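Local coordinates for uncharacterized protein YhfS (Escherichia coli, PDB 4J8L), which binds pyridoxal 5'-phosphate through a covalent link and may have cysteine synthase activity, though its biological role is unknown, at residues P5-L9 and A174-A179; P316-L322 and A337-N343; L123-K127 and D155-L160; L70-A74 and E201-A205. One frame throughout, in Å; residues are numbered along the deposited sequence.

Contact 1: P5-L9 and A174-A179; sequences PLQSL and AVMKVA. With ACY (acetic acid), chain E.
Leu-9 and Lys-177 are joined by a backbone hydrogen bond of unusual approach: Leu-9 N lies 3.1 Å from Lys-177 O, but 39° out of the carbonyl plane. Neither segment is a regular helix or strand, and this is their one direct hydrogen bond. The same carbonyl receives a CA-H...O contact from Ser-8. A water adds a second tie, giving a hydrogen to Gln-7 O at 2.7 Å and taking one from Ala-179 N at 2.9 Å. Leu-9 turns its CG opposite its own carbonyl carbon (chi1 -59°). This lays CD2 against the Val-178 to Ala-179 peptide, 3.5 Å from Val-178 C, while CD1 faces Met-176 O. With an alanine here both methyls go, and that peptide would probably lose its cover. At the other end, Leu-6 CB meets Val-178 CG1 at 3.9 Å. Ser-8 OG donates to OXT of an acetic acid molecule, probably from the crystallisation liquor, and also bonds Lys-279. Lys-177 passes its aliphatic chain by the same molecule and forms a salt bridge with Glu-310. The loop before helix 11-28 is tied to the loop after strand 167-170 by one backbone hydrogen bond and a water bridge, with Leu-9 and Leu-6 supplying much apolar contact.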
loop_
_atom_site.group_PDB
_atom_site.type_symbol
_atom_site.label_atom_id
_atom_site.label_comp_id
_atom_site.label_asym_id
_atom_site.label_seq_id
_atom_site.Cartn_x
_atom_site.Cartn_y
_atom_site.Cartn_z
ATOM N N PRO A 5 -3.837 1.018 13.969
ATOM C CA PRO A 5 -4.105 0.775 12.550
ATOM C C PRO A 5 -4.697 1.989 11.844
ATOM O O PRO A 5 -5.280 2.871 12.483
ATOM C CB PRO A 5 -5.111 -0.383 12.566
ATOM C CG PRO A 5 -5.677 -0.409 13.940
ATOM C CD PRO A 5 -4.624 0.139 14.852
ATOM N N LEU A 6 -4.526 2.033 10.528
ATOM C CA LEU A 6 -5.121 3.084 9.714
ATOM C C LEU A 6 -6.633 2.975 9.790
ATOM O O LEU A 6 -7.173 1.899 10.051
ATOM C CB LEU A 6 -4.661 2.950 8.263
ATOM C CG LEU A 6 -3.143 3.002 8.074
ATOM C CD1 LEU A 6 -2.811 2.914 6.583
ATOM C CD2 LEU A 6 -2.575 4.270 8.684
ATOM N N GLN A 7 -7.312 4.094 9.555
ATOM C CA GLN A 7 -8.766 4.157 9.650
ATOM C C GLN A 7 -9.428 3.703 8.347
ATOM O O GLN A 7 -9.293 4.365 7.315
ATOM C CB GLN A 7 -9.186 5.595 9.982
ATOM C CG GLN A 7 -10.691 5.807 10.083
ATOM C CD GLN A 7 -11.311 5.088 11.264
ATOM O OE1 GLN A 7 -12.249 4.306 11.104
ATOM N NE2 GLN A 7 -10.799 5.360 12.460
ATOM N N SER A 8 -10.151 2.582 8.400
ATOM C CA SER A 8 -10.794 2.019 7.215
ATOM C C SER A 8 -11.989 2.852 6.762
ATOM O O SER A 8 -12.680 3.466 7.575
ATOM C CB SER A 8 -11.287 0.596 7.502
ATOM O OG SER A 8 -10.235 -0.256 7.925
ATOM N N LEU A 9 -12.238 2.854 5.459
ATOM C CA LEU A 9 -13.450 3.464 4.931
ATOM C C LEU A 9 -14.660 2.599 5.247
ATOM O O LEU A 9 -14.582 1.363 5.226
ATOM C CB LEU A 9 -13.350 3.658 3.412
ATOM C CG LEU A 9 -12.193 4.542 2.929
ATOM C CD1 LEU A 9 -12.191 4.633 1.407
ATOM C CD2 LEU A 9 -12.270 5.932 3.549
ATOM N N ALA A 174 -2.587 1.108 1.434
ATOM C CA ALA A 174 -3.476 2.125 1.982
ATOM C C ALA A 174 -4.417 2.719 0.931
ATOM O O ALA A 174 -5.468 3.265 1.270
ATOM C CB ALA A 174 -2.661 3.247 2.648
ATOM N N VAL A 175 -4.025 2.642 -0.340
ATOM C CA VAL A 175 -4.778 3.312 -1.400
ATOM C C VAL A 175 -6.179 2.733 -1.520
ATOM O O VAL A 175 -6.347 1.508 -1.512
ATOM C CB VAL A 175 -4.051 3.217 -2.752
ATOM C CG1 VAL A 175 -4.869 3.896 -3.858
ATOM C CG2 VAL A 175 -2.673 3.864 -2.650
HETATM N N MSE A 176 -7.175 3.620 -1.606
HETATM C CA MSE A 176 -8.589 3.229 -1.666
HETATM C C MSE A 176 -9.117 2.568 -0.395
HETATM O O MSE A 176 -10.242 2.057 -0.382
HETATM C CB MSE A 176 -8.887 2.323 -2.871
HETATM C CG MSE A 176 -8.787 3.012 -4.209
HETATM SE SE MSE A 176 -9.886 4.647 -4.250
HETATM C CE MSE A 176 -10.303 4.690 -6.164
ATOM N N LYS A 177 -8.319 2.589 0.666
ATOM C CA LYS A 177 -8.727 1.987 1.930
ATOM C C LYS A 177 -8.839 3.025 3.049
ATOM O O LYS A 177 -9.405 2.744 4.110
ATOM C CB LYS A 177 -7.734 0.901 2.332
ATOM C CG LYS A 177 -7.734 -0.304 1.408
ATOM C CD LYS A 177 -7.259 -1.516 2.191
ATOM C CE LYS A 177 -6.033 -2.121 1.583
ATOM N NZ LYS A 177 -5.377 -3.033 2.559
ATOM N N VAL A 178 -8.275 4.207 2.810
ATOM C CA VAL A 178 -8.351 5.327 3.745
ATOM C C VAL A 178 -8.824 6.586 3.032
ATOM O O VAL A 178 -8.893 6.632 1.797
ATOM C CB VAL A 178 -6.990 5.622 4.423
ATOM C CG1 VAL A 178 -6.472 4.377 5.148
ATOM C CG2 VAL A 178 -5.967 6.106 3.403
ATOM N N ALA A 179 -9.153 7.613 3.805
ATOM C CA ALA A 179 -9.729 8.826 3.221
ATOM C C ALA A 179 -8.769 9.576 2.291
ATOM O O ALA A 179 -9.174 10.060 1.227
ATOM C CB ALA A 179 -10.236 9.752 4.317
HETATM C C ACY E . -7.508 -0.632 5.881
HETATM O O ACY E . -6.568 -1.294 5.388
HETATM O OXT ACY E . -8.661 -1.100 6.077
HETATM C CH3 ACY E . -7.239 0.802 6.242
HETATM O O HOH W 1 -9.733 6.894 6.546
#

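Contact 2: P316-L322 and A337-N343; sequences PPLFYRL and AIRINPN
Phe-319 and Ile-340 lie side by side and point the same way. Ile-340 CD1 sits over one face of the ring in a CH-pi contact, 4.0 Å from the Phe-319 ring centroid and 16° off its normal. The other branch, Ile-340 CG2, approaches Phe-319 CE1 at 3.9 Å. Ile-338 CD1 comes to the same ring obliquely. Helices 290-299 and 347-360 pack against this apolar face.

Tyr-320 and Arg-339 also lie side by side, their side chains pointing the same way, with ring and guanidinium planes 23° apart. Arg-339 bends at chi3 (-69°), which brings the guanidinium to the carbonyl of Arg-321. There NE and NH2 both grip Arg-321 O side-on, at 2.9 and 3.0 Å, with that oxygen in the guanidinium plane. Arg-339 NH1 is taken by Ala-276 O.

These pairs belong to the edge of an antiparallel four-stranded sheet in the YhfS-like C-terminal domain, where 318-320 is an outer strand. Leu-318 with Asn-341 and Tyr-320 with Arg-339 are the hydrogen-bonded pairs; Phe-319 with Ile-340 is non-hydrogen-bonded.

At the end of strand 337-341, Asn-341 OD1 accepts from Asn-343 N at 3.1 Å, an Asx turn. Asn-341 ND2 is held by Glu-310. Asn-343 then aims ND2 at Pro-316 O, 2.9 Å away and close to its own amide plane.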
loop_
_atom_site.group_PDB
_atom_site.type_symbol
_atom_site.label_atom_id
_atom_site.label_comp_id
_atom_site.label_asym_id
_atom_site.label_seq_id
_atom_site.Cartn_x
_atom_site.Cartn_y
_atom_site.Cartn_z
ATOM N N PRO A 316 -9.307 -16.460 -1.558
ATOM C CA PRO A 316 -9.454 -17.087 -0.236
ATOM C C PRO A 316 -8.600 -16.336 0.795
ATOM O O PRO A 316 -7.704 -15.580 0.419
ATOM C CB PRO A 316 -8.896 -18.506 -0.452
ATOM C CG PRO A 316 -8.918 -18.729 -1.931
ATOM C CD PRO A 316 -8.629 -17.366 -2.508
ATOM N N PRO A 317 -8.876 -16.542 2.085
ATOM C CA PRO A 317 -8.115 -15.801 3.097
ATOM C C PRO A 317 -6.674 -16.287 3.148
ATOM O O PRO A 317 -6.415 -17.478 2.937
ATOM C CB PRO A 317 -8.841 -16.167 4.400
ATOM C CG PRO A 317 -9.385 -17.548 4.138
ATOM C CD PRO A 317 -9.808 -17.517 2.682
ATOM N N LEU A 318 -5.749 -15.372 3.442
ATOM C CA LEU A 318 -4.348 -15.724 3.632
ATOM C C LEU A 318 -4.105 -15.989 5.118
ATOM O O LEU A 318 -4.404 -15.131 5.942
ATOM C CB LEU A 318 -3.457 -14.573 3.171
ATOM C CG LEU A 318 -1.955 -14.604 3.476
ATOM C CD1 LEU A 318 -1.238 -15.647 2.630
ATOM C CD2 LEU A 318 -1.383 -13.213 3.223
ATOM N N PHE A 319 -3.594 -17.178 5.437
ATOM C CA PHE A 319 -3.111 -17.522 6.790
ATOM C C PHE A 319 -1.599 -17.660 6.630
ATOM O O PHE A 319 -1.144 -18.550 5.902
ATOM C CB PHE A 319 -3.664 -18.874 7.253
ATOM C CG PHE A 319 -5.096 -18.854 7.758
ATOM C CD1 PHE A 319 -6.114 -18.224 7.047
ATOM C CD2 PHE A 319 -5.427 -19.548 8.918
ATOM C CE1 PHE A 319 -7.430 -18.261 7.514
ATOM C CE2 PHE A 319 -6.726 -19.588 9.397
ATOM C CZ PHE A 319 -7.738 -18.948 8.691
ATOM N N TYR A 320 -0.823 -16.789 7.287
ATOM C CA TYR A 320 0.586 -16.610 6.955
ATOM C C TYR A 320 1.425 -16.425 8.213
ATOM O O TYR A 320 0.908 -16.063 9.268
ATOM C CB TYR A 320 0.747 -15.368 6.060
ATOM C CG TYR A 320 2.024 -15.294 5.247
ATOM C CD1 TYR A 320 2.549 -16.428 4.630
ATOM C CD2 TYR A 320 2.691 -14.087 5.075
ATOM C CE1 TYR A 320 3.717 -16.363 3.877
ATOM C CE2 TYR A 320 3.858 -14.009 4.328
ATOM C CZ TYR A 320 4.366 -15.152 3.728
ATOM O OH TYR A 320 5.519 -15.085 2.972
ATOM N N ARG A 321 2.725 -16.662 8.084
ATOM C CA ARG A 321 3.660 -16.362 9.158
ATOM C C ARG A 321 3.716 -14.861 9.471
ATOM O O ARG A 321 3.218 -14.032 8.715
ATOM C CB ARG A 321 5.059 -16.875 8.791
ATOM C CG ARG A 321 5.613 -16.282 7.497
ATOM C CD ARG A 321 6.902 -16.981 7.064
ATOM N NE ARG A 321 7.667 -16.183 6.107
ATOM C CZ ARG A 321 7.723 -16.414 4.796
ATOM N NH1 ARG A 321 7.056 -17.430 4.263
ATOM N NH2 ARG A 321 8.451 -15.625 4.016
ATOM N N LEU A 322 4.336 -14.522 10.597
ATOM C CA LEU A 322 4.550 -13.127 10.969
ATOM C C LEU A 322 5.636 -12.490 10.104
ATOM O O LEU A 322 6.432 -13.189 9.475
ATOM C CB LEU A 322 4.945 -13.039 12.448
ATOM C CG LEU A 322 3.970 -13.718 13.414
ATOM C CD1 LEU A 322 4.496 -13.689 14.841
ATOM C CD2 LEU A 322 2.595 -13.054 13.332
ATOM N N ALA A 337 1.933 -17.276 17.030
ATOM C CA ALA A 337 1.004 -16.339 16.386
ATOM C C ALA A 337 1.115 -16.328 14.870
ATOM O O ALA A 337 2.166 -16.656 14.309
ATOM C CB ALA A 337 1.210 -14.938 16.942
ATOM N N ILE A 338 0.022 -15.940 14.216
ATOM C CA ILE A 338 -0.044 -15.913 12.764
ATOM C C ILE A 338 -0.718 -14.626 12.297
ATOM O O ILE A 338 -1.376 -13.946 13.087
ATOM C CB ILE A 338 -0.843 -17.113 12.221
ATOM C CG1 ILE A 338 -2.294 -17.058 12.705
ATOM C CG2 ILE A 338 -0.170 -18.423 12.659
ATOM C CD1 ILE A 338 -3.223 -18.043 11.991
ATOM N N ARG A 339 -0.542 -14.298 11.019
ATOM C CA ARG A 339 -1.302 -13.221 10.386
ATOM C C ARG A 339 -2.431 -13.803 9.546
ATOM O O ARG A 339 -2.249 -14.814 8.873
ATOM C CB ARG A 339 -0.411 -12.370 9.476
ATOM C CG ARG A 339 0.466 -11.366 10.218
ATOM C CD ARG A 339 1.294 -10.526 9.244
ATOM N NE ARG A 339 2.328 -11.318 8.577
ATOM C CZ ARG A 339 3.206 -10.832 7.705
ATOM N NH1 ARG A 339 3.190 -9.540 7.381
ATOM N NH2 ARG A 339 4.104 -11.636 7.152
ATOM N N ILE A 340 -3.591 -13.153 9.585
ATOM C CA ILE A 340 -4.700 -13.527 8.707
ATOM C C ILE A 340 -5.209 -12.318 7.939
ATOM O O ILE A 340 -5.611 -11.323 8.545
ATOM C CB ILE A 340 -5.884 -14.127 9.483
ATOM C CG1 ILE A 340 -5.464 -15.398 10.214
ATOM C CG2 ILE A 340 -7.027 -14.493 8.515
ATOM C CD1 ILE A 340 -6.583 -16.003 11.034
ATOM N N ASN A 341 -5.166 -12.405 6.610
ATOM C CA ASN A 341 -5.780 -11.391 5.753
ATOM C C ASN A 341 -6.983 -12.060 5.107
ATOM O O ASN A 341 -6.824 -12.932 4.248
ATOM C CB ASN A 341 -4.788 -10.919 4.697
ATOM C CG ASN A 341 -5.307 -9.735 3.886
ATOM O OD1 ASN A 341 -6.510 -9.589 3.680
ATOM N ND2 ASN A 341 -4.391 -8.889 3.421
ATOM N N PRO A 342 -8.191 -11.675 5.533
ATOM C CA PRO A 342 -9.395 -12.355 5.033
ATOM C C PRO A 342 -9.583 -12.276 3.516
ATOM O O PRO A 342 -10.339 -13.080 2.976
ATOM C CB PRO A 342 -10.531 -11.600 5.728
ATOM C CG PRO A 342 -9.903 -11.062 6.986
ATOM C CD PRO A 342 -8.519 -10.662 6.553
ATOM N N ASN A 343 -8.940 -11.323 2.845
ATOM C CA ASN A 343 -9.170 -11.150 1.421
ATOM C C ASN A 343 -10.671 -11.067 1.134
ATOM O O ASN A 343 -11.352 -10.265 1.760
ATOM C CB ASN A 343 -8.455 -12.227 0.597
ATOM C CG ASN A 343 -6.938 -12.044 0.605
ATOM O OD1 ASN A 343 -6.446 -10.917 0.560
ATOM N ND2 ASN A 343 -6.197 -13.147 0.662
#

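Contact 3: L123-K127 and D155-L160; sequences LSALK and DVLATL
Asp-155, whose CB touches Leu-123 CD1, carries the flat group to note, its peptide carbonyl; no aromatic ring takes part. Thr-159 reaches that oxygen from opposite faces of the carbonyl plane, within their own helix. Its OG1 donates to Asp-155 O at 3.0 Å, and its N donates to Asp-155 O at 3.1 Å in the ordinary helical bond. The hydroxyl is therefore turned back into its own helix.

The methyl of Thr-159 takes the other direction. With CG2 opposite the backbone N and OG1 at chi1 -58°, the methyl faces helix 123-133. Thr-159 CG2 lies 3.9 Å from Leu-126 CD2 and 4.1 Å from Lys-127 CB. Leu-126 CD2 also meets Val-156 CG1 at 4.0 Å. Leu-123 reaches across with both methyls: CD2 lies 4.1 Å from Val-156 CG2 and also approaches the threonine hydroxyl. An alanine in place of Thr-159 is likely to leave a gap beside Leu-126 and rob Asp-155 O of its second donor.

The short helical segments run in nearly the same sense, 27° apart, with axes 10.3 Å from each other. Helix 123-133 joins strands 114-118 and 137-141, and helix 153-162 joins 137-141 and 167-170, both in beta-alpha-beta crossovers. Leu-126 and Leu-160 both touch Leu-94 of strand 92-96, which places the helices on one side of that sheet. Lys-127 directs its amine to Asp-131 of its own helix. The meeting of the helices is apolar, and the threonine hydroxyl is satisfied without using a partner across it.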
loop_
_atom_site.group_PDB
_atom_site.type_symbol
_atom_site.label_atom_id
_atom_site.label_comp_id
_atom_site.label_asym_id
_atom_site.label_seq_id
_atom_site.Cartn_x
_atom_site.Cartn_y
_atom_site.Cartn_z
ATOM N N LEU A 123 6.817 14.732 16.705
ATOM C CA LEU A 123 6.840 15.829 15.745
ATOM C C LEU A 123 7.865 16.900 16.114
ATOM O O LEU A 123 8.443 17.540 15.238
ATOM C CB LEU A 123 5.449 16.449 15.589
ATOM C CG LEU A 123 4.419 15.583 14.867
ATOM C CD1 LEU A 123 3.117 16.344 14.675
ATOM C CD2 LEU A 123 4.976 15.128 13.534
ATOM N N SER A 124 8.089 17.089 17.410
ATOM C CA SER A 124 9.069 18.065 17.873
ATOM C C SER A 124 10.476 17.666 17.439
ATOM O O SER A 124 11.250 18.500 16.962
ATOM C CB SER A 124 9.008 18.209 19.394
ATOM O OG SER A 124 7.717 18.617 19.811
ATOM N N ALA A 125 10.802 16.389 17.614
ATOM C CA ALA A 125 12.096 15.864 17.193
ATOM C C ALA A 125 12.217 15.909 15.670
ATOM O O ALA A 125 13.266 16.276 15.135
ATOM C CB ALA A 125 12.292 14.446 17.707
ATOM N N LEU A 126 11.138 15.541 14.983
ATOM C CA LEU A 126 11.096 15.614 13.526
ATOM C C LEU A 126 11.480 17.014 13.056
ATOM O O LEU A 126 12.353 17.177 12.203
ATOM C CB LEU A 126 9.701 15.257 13.007
ATOM C CG LEU A 126 9.446 15.471 11.515
ATOM C CD1 LEU A 126 10.399 14.629 10.685
ATOM C CD2 LEU A 126 7.994 15.142 11.157
ATOM N N LYS A 127 10.834 18.020 13.635
ATOM C CA LYS A 127 11.080 19.405 13.255
ATOM C C LYS A 127 12.513 19.842 13.561
ATOM O O LYS A 127 13.141 20.534 12.757
ATOM C CB LYS A 127 10.061 20.336 13.923
ATOM C CG LYS A 127 10.327 21.815 13.700
ATOM C CD LYS A 127 9.200 22.680 14.245
ATOM C CE LYS A 127 9.702 24.081 14.584
ATOM N NZ LYS A 127 10.461 24.703 13.460
ATOM N N ASP A 155 0.005 15.145 9.369
ATOM C CA ASP A 155 0.754 15.997 10.287
ATOM C C ASP A 155 2.257 15.905 10.052
ATOM O O ASP A 155 2.973 16.905 10.149
ATOM C CB ASP A 155 0.406 15.670 11.741
ATOM C CG ASP A 155 -1.042 15.978 12.069
ATOM O OD1 ASP A 155 -1.685 16.720 11.294
ATOM O OD2 ASP A 155 -1.537 15.480 13.096
ATOM N N VAL A 156 2.734 14.708 9.736
ATOM C CA VAL A 156 4.140 14.539 9.399
ATOM C C VAL A 156 4.443 15.297 8.109
ATOM O O VAL A 156 5.453 16.003 8.008
ATOM C CB VAL A 156 4.498 13.052 9.237
ATOM C CG1 VAL A 156 5.892 12.893 8.649
ATOM C CG2 VAL A 156 4.395 12.339 10.582
ATOM N N LEU A 157 3.551 15.159 7.129
ATOM C CA LEU A 157 3.699 15.855 5.854
ATOM C C LEU A 157 3.657 17.374 6.008
ATOM O O LEU A 157 4.438 18.080 5.372
ATOM C CB LEU A 157 2.638 15.387 4.849
ATOM C CG LEU A 157 2.780 13.918 4.443
ATOM C CD1 LEU A 157 1.587 13.473 3.606
ATOM C CD2 LEU A 157 4.078 13.688 3.679
ATOM N N ALA A 158 2.754 17.867 6.852
ATOM C CA ALA A 158 2.643 19.299 7.101
ATOM C C ALA A 158 3.938 19.855 7.685
ATOM O O ALA A 158 4.395 20.930 7.298
ATOM C CB ALA A 158 1.470 19.595 8.025
ATOM N N THR A 159 4.532 19.109 8.611
ATOM C CA THR A 159 5.786 19.521 9.224
ATOM C C THR A 159 6.878 19.634 8.172
ATOM O O THR A 159 7.637 20.609 8.150
ATOM C CB THR A 159 6.230 18.541 10.328
ATOM O OG1 THR A 159 5.210 18.459 11.330
ATOM C CG2 THR A 159 7.525 19.021 10.981
ATOM N N LEU A 160 6.940 18.639 7.294
ATOM C CA LEU A 160 7.951 18.594 6.248
ATOM C C LEU A 160 7.768 19.730 5.257
ATOM O O LEU A 160 8.739 20.371 4.849
ATOM C CB LEU A 160 7.900 17.249 5.527
ATOM C CG LEU A 160 8.373 16.056 6.359
ATOM C CD1 LEU A 160 7.997 14.743 5.677
ATOM C CD2 LEU A 160 9.877 16.137 6.583
#

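Contact 4: L70-A74 and E201-A205; sequences LVQGA and EGVGA
Val-71 and Gly-204 are the hydrogen-bonded pair at the centre of this antiparallel contact. Gly-204 N donates to Val-71 O at 2.9 Å along an almost straight line, 177° at the hydrogen. Val-71 N returns a bond to Gly-204 O, also 2.9 Å, but from above the carbonyl plane. Beyond the strand, the chain curls so that Ala-74 N donates to Gly-202 O at 2.9 Å. This donor sits 73° out of the carbonyl plane, a steep approach. Gln-72 sends its amide nitrogen to Gly-224 O.

Weaker CA-H...O contacts follow the same path. Leu-70 CA faces Gly-204 O at 3.3 Å, and Gly-204 CA faces Ala-74 O at 3.4 Å.

Two glycines are explained by steric fit. A CB on Gly-204 would fall 2.0 Å from Ala-74 O, a clash. Gly-73 takes a positive phi of 89°, where a side chain would jam against the preceding carbonyl oxygen.

Apolar contact comes mainly from Leu-70. Its CD2 meets Ala-205 CB at 3.9 Å and Val-203 CG1 at 4.2 Å, on the face of the sheet that these three residues share.

Strand 67-72 is the outermost strand on this side of the mixed sheet, and strand 203-208 separates it from strand 189-193. Modified Lys-196 lies on the connection between the latter two. Helix 74-86 follows the Gly-73 turn; in aminotransferase-type folds this region commonly adjoins the cofactor phosphate. Helices 50-62 and 229-261 pack on the Leu-70 face.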
loop_
_atom_site.group_PDB
_atom_site.type_symbol
_atom_site.label_atom_id
_atom_site.label_comp_id
_atom_site.label_asym_id
_atom_site.label_seq_id
_atom_site.Cartn_x
_atom_site.Cartn_y
_atom_site.Cartn_z
ATOM N N LEU A 70 2.166 6.219 -14.851
ATOM C CA LEU A 70 2.268 4.782 -14.614
ATOM C C LEU A 70 3.676 4.345 -15.014
ATOM O O LEU A 70 4.232 4.843 -16.004
ATOM C CB LEU A 70 1.200 4.029 -15.430
ATOM C CG LEU A 70 -0.244 4.332 -15.017
ATOM C CD1 LEU A 70 -1.253 3.607 -15.932
ATOM C CD2 LEU A 70 -0.463 3.931 -13.570
ATOM N N VAL A 71 4.272 3.453 -14.222
ATOM C CA VAL A 71 5.646 3.018 -14.454
ATOM C C VAL A 71 5.776 1.498 -14.290
ATOM O O VAL A 71 4.948 0.847 -13.637
ATOM C CB VAL A 71 6.642 3.685 -13.472
ATOM C CG1 VAL A 71 6.598 5.217 -13.593
ATOM C CG2 VAL A 71 6.338 3.251 -12.043
ATOM N N GLN A 72 6.824 0.940 -14.883
ATOM C CA GLN A 72 7.161 -0.462 -14.690
ATOM C C GLN A 72 7.737 -0.682 -13.292
ATOM O O GLN A 72 8.205 0.263 -12.631
ATOM C CB GLN A 72 8.189 -0.921 -15.728
ATOM C CG GLN A 72 7.742 -0.754 -17.178
ATOM C CD GLN A 72 6.731 -1.819 -17.614
ATOM O OE1 GLN A 72 6.150 -2.547 -16.789
ATOM N NE2 GLN A 72 6.526 -1.922 -18.925
ATOM N N GLY A 73 7.714 -1.932 -12.845
ATOM C CA GLY A 73 8.288 -2.263 -11.551
ATOM C C GLY A 73 7.336 -2.143 -10.370
ATOM O O GLY A 73 7.762 -2.265 -9.215
ATOM N N ALA A 74 6.054 -1.924 -10.655
ATOM C CA ALA A 74 5.028 -1.858 -9.617
ATOM C C ALA A 74 5.407 -0.884 -8.498
ATOM O O ALA A 74 5.870 0.223 -8.778
ATOM C CB ALA A 74 4.717 -3.270 -9.075
ATOM N N GLU A 201 -0.092 -7.056 -13.332
ATOM C CA GLU A 201 1.294 -7.328 -12.960
ATOM C C GLU A 201 2.245 -6.229 -13.423
ATOM O O GLU A 201 2.150 -5.738 -14.553
ATOM C CB GLU A 201 1.741 -8.637 -13.610
ATOM C CG GLU A 201 1.232 -9.894 -12.919
ATOM C CD GLU A 201 -0.123 -10.370 -13.423
ATOM O OE1 GLU A 201 -0.865 -9.589 -14.073
ATOM O OE2 GLU A 201 -0.442 -11.555 -13.181
ATOM N N GLY A 202 3.168 -5.847 -12.544
ATOM C CA GLY A 202 4.267 -4.976 -12.924
ATOM C C GLY A 202 4.033 -3.477 -12.991
ATOM O O GLY A 202 4.971 -2.715 -13.222
ATOM N N VAL A 203 2.792 -3.044 -12.794
ATOM C CA VAL A 203 2.442 -1.643 -12.989
ATOM C C VAL A 203 2.322 -0.890 -11.674
ATOM O O VAL A 203 1.593 -1.304 -10.773
ATOM C CB VAL A 203 1.134 -1.514 -13.792
ATOM C CG1 VAL A 203 0.802 -0.036 -14.044
ATOM C CG2 VAL A 203 1.278 -2.267 -15.104
ATOM N N GLY A 204 3.070 0.209 -11.568
ATOM C CA GLY A 204 2.997 1.077 -10.408
ATOM C C GLY A 204 2.547 2.462 -10.819
ATOM O O GLY A 204 2.511 2.777 -12.004
ATOM N N ALA A 205 2.188 3.287 -9.840
ATOM C CA ALA A 205 1.738 4.647 -10.121
ATOM C C ALA A 205 2.484 5.653 -9.267
ATOM O O ALA A 205 2.698 5.421 -8.082
ATOM C CB ALA A 205 0.232 4.761 -9.871
#

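Contacts 3 and 4 belong to the large mixed sheet and its layer of helices. Contact 4 joins the edge strand 67-72 to 203-208, contact 3 lies on two covering helices, and their centres are about 30 Å apart. Contact 2 lies in the four-stranded sheet of the C-terminal domain, about 34 Å from contact 3 and 25 Å from contact 4, centre to centre. Contact 1 lies between, its centre about 19 Å from that of contact 2. Along the chain, contact 3 is nested within both contacts 1 and 4, which cross. Contact 2 follows them all. Glu-310 reaches both Lys-177 of contact 1 and Asn-341 of contact 2, so the 174-179 loop is tied to the C-terminal domain.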